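Local coordinates for protein member of s1p family of ribosomal proteins (Pyrococcus furiosus, PDB 5YH1) that probably acts as an exonuclease on nucleic acids, this chain being its manganese-binding DHH-family portion, at residues I256-I260 / I276-L280; P321-R325 / M382-N386. One frame throughout, in Å; residues are numbered along the deposited sequence.

Contact 1 (I256-I260 / I276-L280); sequences IAEVI and IEEIL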
# COMPACT_ATOMS: atom_id res chain seq x y z
N ILE A 256 27.61 6.91 -5.46
CA ILE A 256 26.96 5.59 -5.36
C ILE A 256 26.04 5.52 -4.14
O ILE A 256 24.88 5.10 -4.27
CB ILE A 256 27.99 4.44 -5.34
CG1 ILE A 256 28.61 4.29 -6.73
CG2 ILE A 256 27.33 3.12 -4.94
CD1 ILE A 256 29.82 3.39 -6.79
N ALA A 257 26.53 5.93 -2.98
CA ALA A 257 25.70 5.91 -1.78
C ALA A 257 24.45 6.80 -1.93
O ALA A 257 23.35 6.40 -1.53
CB ALA A 257 26.49 6.33 -0.55
N GLU A 258 24.64 7.99 -2.49
CA GLU A 258 23.52 8.92 -2.66
C GLU A 258 22.50 8.37 -3.65
O GLU A 258 21.30 8.53 -3.47
CB GLU A 258 24.00 10.31 -3.10
CG GLU A 258 24.79 11.06 -2.04
CD GLU A 258 23.93 11.66 -0.92
OE1 GLU A 258 22.69 11.56 -0.96
OE2 GLU A 258 24.52 12.23 0.01
N VAL A 259 22.99 7.72 -4.70
CA VAL A 259 22.12 7.08 -5.68
C VAL A 259 21.30 5.95 -5.05
O VAL A 259 20.09 5.86 -5.29
CB VAL A 259 22.91 6.57 -6.90
CG1 VAL A 259 22.05 5.66 -7.76
CG2 VAL A 259 23.41 7.74 -7.74
N ILE A 260 21.94 5.10 -4.25
CA ILE A 260 21.22 3.99 -3.61
C ILE A 260 20.10 4.49 -2.71
O ILE A 260 18.96 4.01 -2.80
CB ILE A 260 22.17 3.08 -2.80
CG1 ILE A 260 23.08 2.30 -3.76
CG2 ILE A 260 21.37 2.10 -1.95
CD1 ILE A 260 24.29 1.67 -3.09
N ILE A 276 20.18 -2.80 -8.08
CA ILE A 276 21.13 -2.58 -6.99
C ILE A 276 22.52 -3.19 -7.29
O ILE A 276 23.54 -2.58 -6.99
CB ILE A 276 20.56 -3.06 -5.63
CG1 ILE A 276 21.45 -2.64 -4.46
CG2 ILE A 276 20.37 -4.57 -5.60
CD1 ILE A 276 21.50 -1.15 -4.23
N GLU A 277 22.55 -4.38 -7.88
CA GLU A 277 23.81 -5.06 -8.21
C GLU A 277 24.65 -4.24 -9.20
O GLU A 277 25.89 -4.28 -9.14
CB GLU A 277 23.57 -6.44 -8.83
CG GLU A 277 22.81 -7.42 -7.95
CD GLU A 277 21.30 -7.37 -8.14
OE1 GLU A 277 20.80 -6.44 -8.81
OE2 GLU A 277 20.62 -8.25 -7.60
N GLU A 278 23.98 -3.54 -10.11
CA GLU A 278 24.65 -2.72 -11.11
C GLU A 278 25.23 -1.48 -10.47
O GLU A 278 26.36 -1.09 -10.75
CB GLU A 278 23.68 -2.31 -12.22
CG GLU A 278 22.99 -3.46 -12.94
CD GLU A 278 23.95 -4.36 -13.70
OE1 GLU A 278 25.14 -4.02 -13.82
OE2 GLU A 278 23.50 -5.40 -14.19
N ILE A 279 24.45 -0.86 -9.59
CA ILE A 279 24.90 0.32 -8.87
C ILE A 279 26.10 -0.01 -7.97
O ILE A 279 27.03 0.78 -7.86
CB ILE A 279 23.75 0.94 -8.07
CG1 ILE A 279 22.66 1.45 -9.02
CG2 ILE A 279 24.25 2.08 -7.18
CD1 ILE A 279 21.34 1.72 -8.33
N LEU A 280 26.07 -1.20 -7.35
CA LEU A 280 27.14 -1.63 -6.44
C LEU A 280 28.39 -2.17 -7.14
O LEU A 280 29.37 -2.52 -6.46
CB LEU A 280 26.61 -2.70 -5.49
CG LEU A 280 25.65 -2.23 -4.41
CD1 LEU A 280 25.12 -3.44 -3.67
CD2 LEU A 280 26.32 -1.25 -3.44

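Contact 2 (P321-R325 / M382-N386); sequences PNGIR and MAKYN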
# COMPACT_ATOMS: atom_id res chain seq x y z
N PRO A 321 24.60 30.66 24.97
CA PRO A 321 25.65 31.14 25.89
C PRO A 321 26.82 30.16 26.08
O PRO A 321 27.97 30.59 26.18
CB PRO A 321 24.89 31.33 27.20
CG PRO A 321 23.52 31.72 26.76
CD PRO A 321 23.25 30.87 25.54
N ASN A 322 26.53 28.86 26.10
CA ASN A 322 27.59 27.87 26.28
C ASN A 322 28.44 27.60 25.02
O ASN A 322 29.40 26.81 25.07
CB ASN A 322 27.03 26.56 26.84
CG ASN A 322 25.92 25.96 25.98
OD1 ASN A 322 25.69 26.39 24.84
ND2 ASN A 322 25.23 24.96 26.52
N GLY A 323 28.10 28.24 23.91
CA GLY A 323 28.83 28.09 22.66
C GLY A 323 28.21 27.14 21.65
O GLY A 323 28.70 27.03 20.52
N ILE A 324 27.13 26.47 22.02
CA ILE A 324 26.47 25.54 21.12
C ILE A 324 25.69 26.28 20.04
O ILE A 324 24.98 27.24 20.33
CB ILE A 324 25.53 24.59 21.88
CG1 ILE A 324 26.38 23.64 22.73
CG2 ILE A 324 24.64 23.80 20.92
CD1 ILE A 324 25.59 22.81 23.71
N ARG A 325 25.87 25.86 18.79
CA ARG A 325 25.04 26.37 17.69
C ARG A 325 23.83 25.44 17.55
O ARG A 325 23.97 24.27 17.16
CB ARG A 325 25.83 26.46 16.38
CG ARG A 325 25.00 26.96 15.20
CD ARG A 325 25.86 27.11 13.95
NE ARG A 325 26.83 28.19 14.10
CZ ARG A 325 26.53 29.48 14.01
NH1 ARG A 325 25.29 29.88 13.74
NH2 ARG A 325 27.49 30.38 14.18
N MSE A 382 29.77 18.32 19.61
CA MSE A 382 28.84 18.23 20.74
C MSE A 382 29.35 17.28 21.81
O MSE A 382 28.95 17.37 22.97
CB MSE A 382 27.46 17.76 20.26
CG MSE A 382 26.81 18.70 19.24
SE MSE A 382 26.30 20.37 20.11
CE MSE A 382 25.13 19.63 21.54
N ALA A 383 30.25 16.36 21.46
CA ALA A 383 30.88 15.49 22.46
C ALA A 383 31.56 16.30 23.58
O ALA A 383 31.57 15.88 24.72
CB ALA A 383 31.87 14.55 21.79
N LYS A 384 32.11 17.47 23.24
CA LYS A 384 32.75 18.36 24.22
C LYS A 384 31.79 18.86 25.31
O LYS A 384 32.23 19.42 26.31
CB LYS A 384 33.38 19.57 23.51
CG LYS A 384 34.50 19.18 22.54
CD LYS A 384 35.20 20.40 21.95
CE LYS A 384 34.58 20.89 20.63
NZ LYS A 384 35.54 20.84 19.48
N TYR A 385 30.49 18.67 25.09
CA TYR A 385 29.48 19.09 26.05
C TYR A 385 28.75 17.90 26.67
O TYR A 385 27.76 18.08 27.37
CB TYR A 385 28.48 20.01 25.36
CG TYR A 385 29.05 21.33 24.92
CD1 TYR A 385 29.75 21.44 23.71
CD2 TYR A 385 28.90 22.46 25.70
CE1 TYR A 385 30.27 22.66 23.30
CE2 TYR A 385 29.42 23.68 25.29
CZ TYR A 385 30.10 23.77 24.09
OH TYR A 385 30.62 24.97 23.69
N ASN A 386 29.24 16.69 26.41
CA ASN A 386 28.59 15.45 26.86
C ASN A 386 27.12 15.35 26.46
O ASN A 386 26.26 14.96 27.26
CB ASN A 386 28.79 15.26 28.37
CG ASN A 386 30.21 14.86 28.72
OD1 ASN A 386 30.58 13.70 28.58
ND2 ASN A 386 31.02 15.83 29.14

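Contact 1 (I256-I260 / I276-L280)
I260 lays its CG1 methylene against the branch methyl of I279, CG1 to CG2 3.6 Å, the two side chains running alongside in opposite senses. The same CG1 is met by the CD1 of I276, 3.8 Å away, whose chain lies crosswise to that of I260. At its end I260 CD1 touches L280 CD2 at 3.6 Å, again crosswise. I279 reaches along about one turn of helix 250-267: chi1 -65° puts I279 CG2 anti to the backbone N, between I260 and I256, whose own CG2 lies 3.9 Å from I279 CG2; I279 CD1 reaches V259 CG1 at 4.0 Å. Helix 250-267 is here packed through one face, in i, i+3, i+4 spacing, against the short helix 276-279 and the residue after it, and no hydrogen bond crosses between the two segments. Shortening I260 to an alanine is likely to open a gap beside I276 CD1 and L280 CD2 and to take from I279 CG2 its nearest apolar neighbour across the contact. Helix 66-86, which carries the manganese ligand D67 at its start, adjoins the pair through T66 beside I260 and through T70 and V73 beside L280.

Contact 2 (P321-R325 / M382-N386)
Y385 leaves its backbone toward the 321-325 loop, CG anti to the carbonyl carbon; chi1 -67° carries the ring to I324, which covers one face. From CB the chain passes to CG, 4.0 Å from I324 CD1; CD2 comes slightly nearer that methyl, while I324 CG1 stands over the ring, 3.8 Å from the centroid and only 5° off the normal, a CH-pi contact. Farther out, CE2 lies 3.1 Å from N322 O, near the ring plane, and farther from N322 CB. At the tip the OH donates to N322 O over 2.6 Å, tilted 22° from the carbonyl plane. The turn joining strands 316-319 and 325-330, the first two of the mixed sheet, is thereby tied to the loop leading into helix 389-399. Within 321-325, N322 OD1 accepts from I324 N at 3.2 Å, forming an Asx turn, and N322 ND2 is bonded to the backbone oxygens of V434 and L437. At G323, where phi is positive, a CB would probably come too close to Y385 OH and to the preceding carbonyl oxygen. I324 CD1 is also 3.9 Å from CE of selenomethionine M382, which folds back through two bends to lie crosswise to I324.

Overall arrangement
Contact 1 is wholly buried and contact 2 partly so; their centres lie about 15 and 29 Å from the centre of the chain. They share no helix or strand: 256-260 and 276-280 join two helices near the manganese-binding region, where the I260 side chain is about 12 Å from the manganese ion, whereas 321-325 and 382-386 join two loops at the mixed sheet, away from the metal site. Their chemistry follows this placement. The helical pair meets mainly through aliphatic branches, with no hydrogen bond across it, while the loop pair combines apolar packing with a tyrosine-to-carbonyl hydrogen bond and an aromatic face. Contact 1 closes before contact 2 opens along the chain, and their nearest atoms remain about 20 Å apart.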